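Rhamnose ABC transporter, rhamnose-binding protein (Actinomyces odontolyticus ATCC 17982, PDB 5BQ3) probably binds a carbohydrate, likely rhamnose, as the solute-binding component of an ABC transporter for sugar uptake. Local coordinates at residues A[53-58]-A[274-279]. Sequence-based numbering, arbitrary orientation.
Sequences AGEIGF and LGYVAA
Tyr276 with Glu55, and Ala279 with Ala53 and Ile56, carry the contact of helix 271-287 with the end of helix 40-56, in a periplasmic binding protein fold where both helices pack against the sheet containing strand 29-33. Placement over that sheet follows from Ala53 and Phe58 touching Ile30 and Ala279 touching Phe32.

Along 274-279, the first residue to reach across is Tyr276. Its CG lies anti to the backbone N (chi1 -166°), and the ring reaches out from there to the carboxylate of Glu55, an exposed residue, where Tyr276 OH donates a hydrogen bond to Glu55 OE1 at 2.7 Å. The bond uses the syn side of the carboxylate, 23° out of its plane. The two side chains cross at about a right angle, with carboxylate and ring planes 65° apart. Glu55 OE2 lies in the plane of the Tyr276 ring, at its edge, 3.8 Å from Tyr276 CE1. Glu55 OE1 also bonds to Tyr280 OH, and Tyr276 OH to Asn302 N, which makes this pair part of a polar network joining both helices to a loop. A phenylalanine in place of Tyr276 would probably leave Glu55 OE1 with one partner fewer and the backbone N-H of Asn302 without its mate.

One turn on, Ala279 and Ala53 form the nearest pair of CA atoms between the two segments, 5.8 Å apart. The small methyl permits this: Ala279 CB rests 4.2 Å from Ala53 N and 4.3 Å from Ile56 CD1. The first helix ends at Ile56, and Gly57, with positive phi, turns the chain, while Ala53 O accepts from both Gly57 N and Phe58 N. Phe58 CE2, at the ring edge, lies 4.1 Å from Ala279 O, and Ile56 CD1 touches that same carbonyl oxygen at 3.5 Å.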
ATOM      1  N   ALA A  53      -9.737  17.367  -0.722  1.00 38.89           N
ATOM      2  CA  ALA A  53      -9.988  18.360  -1.775  1.00 39.27           C
ATOM      3  C   ALA A  53     -11.083  19.359  -1.372  1.00 44.37           C
ATOM      4  O   ALA A  53     -11.002  20.532  -1.741  1.00 44.89           O
ATOM      5  CB  ALA A  53     -10.369  17.663  -3.072  1.00 39.56           C
ATOM      6  N   GLY A  54     -12.070  18.888  -0.610  1.00 41.43           N
ATOM      7  CA  GLY A  54     -13.156  19.701  -0.074  1.00 42.99           C
ATOM      8  C   GLY A  54     -12.657  20.650   0.998  1.00 48.12           C
ATOM      9  O   GLY A  54     -13.061  21.814   1.032  1.00 49.56           O
ATOM     10  N   GLU A  55     -11.748  20.154   1.871  1.00 43.89           N
ATOM     11  CA  GLU A  55     -11.101  20.913   2.946  1.00 44.41           C
ATOM     12  C   GLU A  55     -10.227  22.029   2.367  1.00 47.63           C
ATOM     13  O   GLU A  55     -10.259  23.153   2.869  1.00 48.75           O
ATOM     14  CB  GLU A  55     -10.244  19.987   3.831  1.00 44.95           C
ATOM     15  CG  GLU A  55     -11.030  19.127   4.805  1.00 56.42           C
ATOM     16  CD  GLU A  55     -10.207  18.147   5.618  1.00 76.18           C
ATOM     17  OE1 GLU A  55      -9.040  18.464   5.946  1.00 65.14           O
ATOM     18  OE2 GLU A  55     -10.743  17.066   5.953  1.00 75.07           O
ATOM     19  N   ILE A  56      -9.450  21.704   1.309  1.00 42.12           N
ATOM     20  CA  ILE A  56      -8.554  22.615   0.588  1.00 41.31           C
ATOM     21  C   ILE A  56      -9.390  23.745  -0.050  1.00 47.31           C
ATOM     22  O   ILE A  56      -9.048  24.923   0.095  1.00 47.97           O
ATOM     23  CB  ILE A  56      -7.707  21.823  -0.458  1.00 42.02           C
ATOM     24  CG1 ILE A  56      -6.711  20.868   0.233  1.00 40.78           C
ATOM     25  CG2 ILE A  56      -6.967  22.758  -1.407  1.00 42.74           C
ATOM     26  CD1 ILE A  56      -6.288  19.653  -0.584  1.00 43.45           C
ATOM     27  N   GLY A  57     -10.482  23.368  -0.717  1.00 44.19           N
ATOM     28  CA  GLY A  57     -11.396  24.307  -1.352  1.00 45.32           C
ATOM     29  C   GLY A  57     -11.313  24.357  -2.863  1.00 49.76           C
ATOM     30  O   GLY A  57     -11.418  25.440  -3.443  1.00 50.58           O
ATOM     31  N   PHE A  58     -11.146  23.183  -3.516  1.00 45.22           N
ATOM     32  CA  PHE A  58     -11.099  23.071  -4.977  1.00 44.35           C
ATOM     33  C   PHE A  58     -12.469  23.391  -5.570  1.00 49.40           C
ATOM     34  O   PHE A  58     -13.490  23.011  -4.987  1.00 49.88           O
ATOM     35  CB  PHE A  58     -10.652  21.663  -5.408  1.00 44.59           C
ATOM     36  CG  PHE A  58      -9.160  21.431  -5.471  1.00 44.86           C
ATOM     37  CD1 PHE A  58      -8.438  21.756  -6.614  1.00 47.42           C
ATOM     38  CD2 PHE A  58      -8.488  20.834  -4.411  1.00 46.18           C
ATOM     39  CE1 PHE A  58      -7.062  21.518  -6.682  1.00 47.43           C
ATOM     40  CE2 PHE A  58      -7.111  20.596  -4.481  1.00 47.95           C
ATOM     41  CZ  PHE A  58      -6.409  20.938  -5.616  1.00 45.86           C
ATOM     42  N   LEU A 274      -3.615   7.960   2.037  1.00 33.20           N
ATOM     43  CA  LEU A 274      -2.869   8.070   0.785  1.00 32.39           C
ATOM     44  C   LEU A 274      -3.524   9.097  -0.157  1.00 36.52           C
ATOM     45  O   LEU A 274      -2.819   9.946  -0.702  1.00 36.42           O
ATOM     46  CB  LEU A 274      -2.752   6.690   0.109  1.00 31.65           C
ATOM     47  CG  LEU A 274      -2.087   6.635  -1.265  1.00 35.51           C
ATOM     48  CD1 LEU A 274      -0.579   6.756  -1.154  1.00 35.40           C
ATOM     49  CD2 LEU A 274      -2.448   5.368  -1.967  1.00 36.35           C
ATOM     50  N   GLY A 275      -4.845   9.014  -0.317  1.00 33.13           N
ATOM     51  CA  GLY A 275      -5.619   9.942  -1.136  1.00 33.18           C
ATOM     52  C   GLY A 275      -5.621  11.342  -0.552  1.00 37.09           C
ATOM     53  O   GLY A 275      -5.585  12.327  -1.297  1.00 37.36           O
ATOM     54  N   TYR A 276      -5.631  11.429   0.795  1.00 33.12           N
ATOM     55  CA  TYR A 276      -5.608  12.665   1.580  1.00 33.59           C
ATOM     56  C   TYR A 276      -4.315  13.455   1.319  1.00 38.13           C
ATOM     57  O   TYR A 276      -4.395  14.628   0.958  1.00 39.40           O
ATOM     58  CB  TYR A 276      -5.760  12.344   3.083  1.00 34.70           C
ATOM     59  CG  TYR A 276      -6.076  13.538   3.956  1.00 36.97           C
ATOM     60  CD1 TYR A 276      -7.392  13.900   4.229  1.00 39.83           C
ATOM     61  CD2 TYR A 276      -5.060  14.277   4.554  1.00 37.81           C
ATOM     62  CE1 TYR A 276      -7.689  14.998   5.036  1.00 41.71           C
ATOM     63  CE2 TYR A 276      -5.343  15.373   5.367  1.00 39.82           C
ATOM     64  CZ  TYR A 276      -6.659  15.730   5.606  1.00 47.54           C
ATOM     65  OH  TYR A 276      -6.933  16.810   6.410  1.00 50.42           O
ATOM     66  N   VAL A 277      -3.138  12.804   1.476  1.00 33.52           N
ATOM     67  CA  VAL A 277      -1.803  13.392   1.267  1.00 32.88           C
ATOM     68  C   VAL A 277      -1.640  13.811  -0.206  1.00 35.55           C
ATOM     69  O   VAL A 277      -1.140  14.905  -0.468  1.00 35.63           O
ATOM     70  CB  VAL A 277      -0.665  12.428   1.732  1.00 36.08           C
ATOM     71  CG1 VAL A 277       0.720  12.949   1.349  1.00 36.14           C
ATOM     72  CG2 VAL A 277      -0.733  12.185   3.238  1.00 36.26           C
ATOM     73  N   ALA A 278      -2.098  12.961  -1.150  1.00 30.95           N
ATOM     74  CA  ALA A 278      -2.016  13.196  -2.595  1.00 30.27           C
ATOM     75  C   ALA A 278      -2.769  14.462  -3.031  1.00 34.90           C
ATOM     76  O   ALA A 278      -2.244  15.221  -3.842  1.00 34.60           O
ATOM     77  CB  ALA A 278      -2.545  11.989  -3.347  1.00 30.36           C
ATOM     78  N   ALA A 279      -3.979  14.698  -2.482  1.00 32.54           N
ATOM     79  CA  ALA A 279      -4.800  15.871  -2.790  1.00 33.01           C
ATOM     80  C   ALA A 279      -4.140  17.148  -2.271  1.00 37.77           C
ATOM     81  O   ALA A 279      -4.207  18.177  -2.947  1.00 38.80           O
ATOM     82  CB  ALA A 279      -6.189  15.712  -2.196  1.00 34.24           C
TER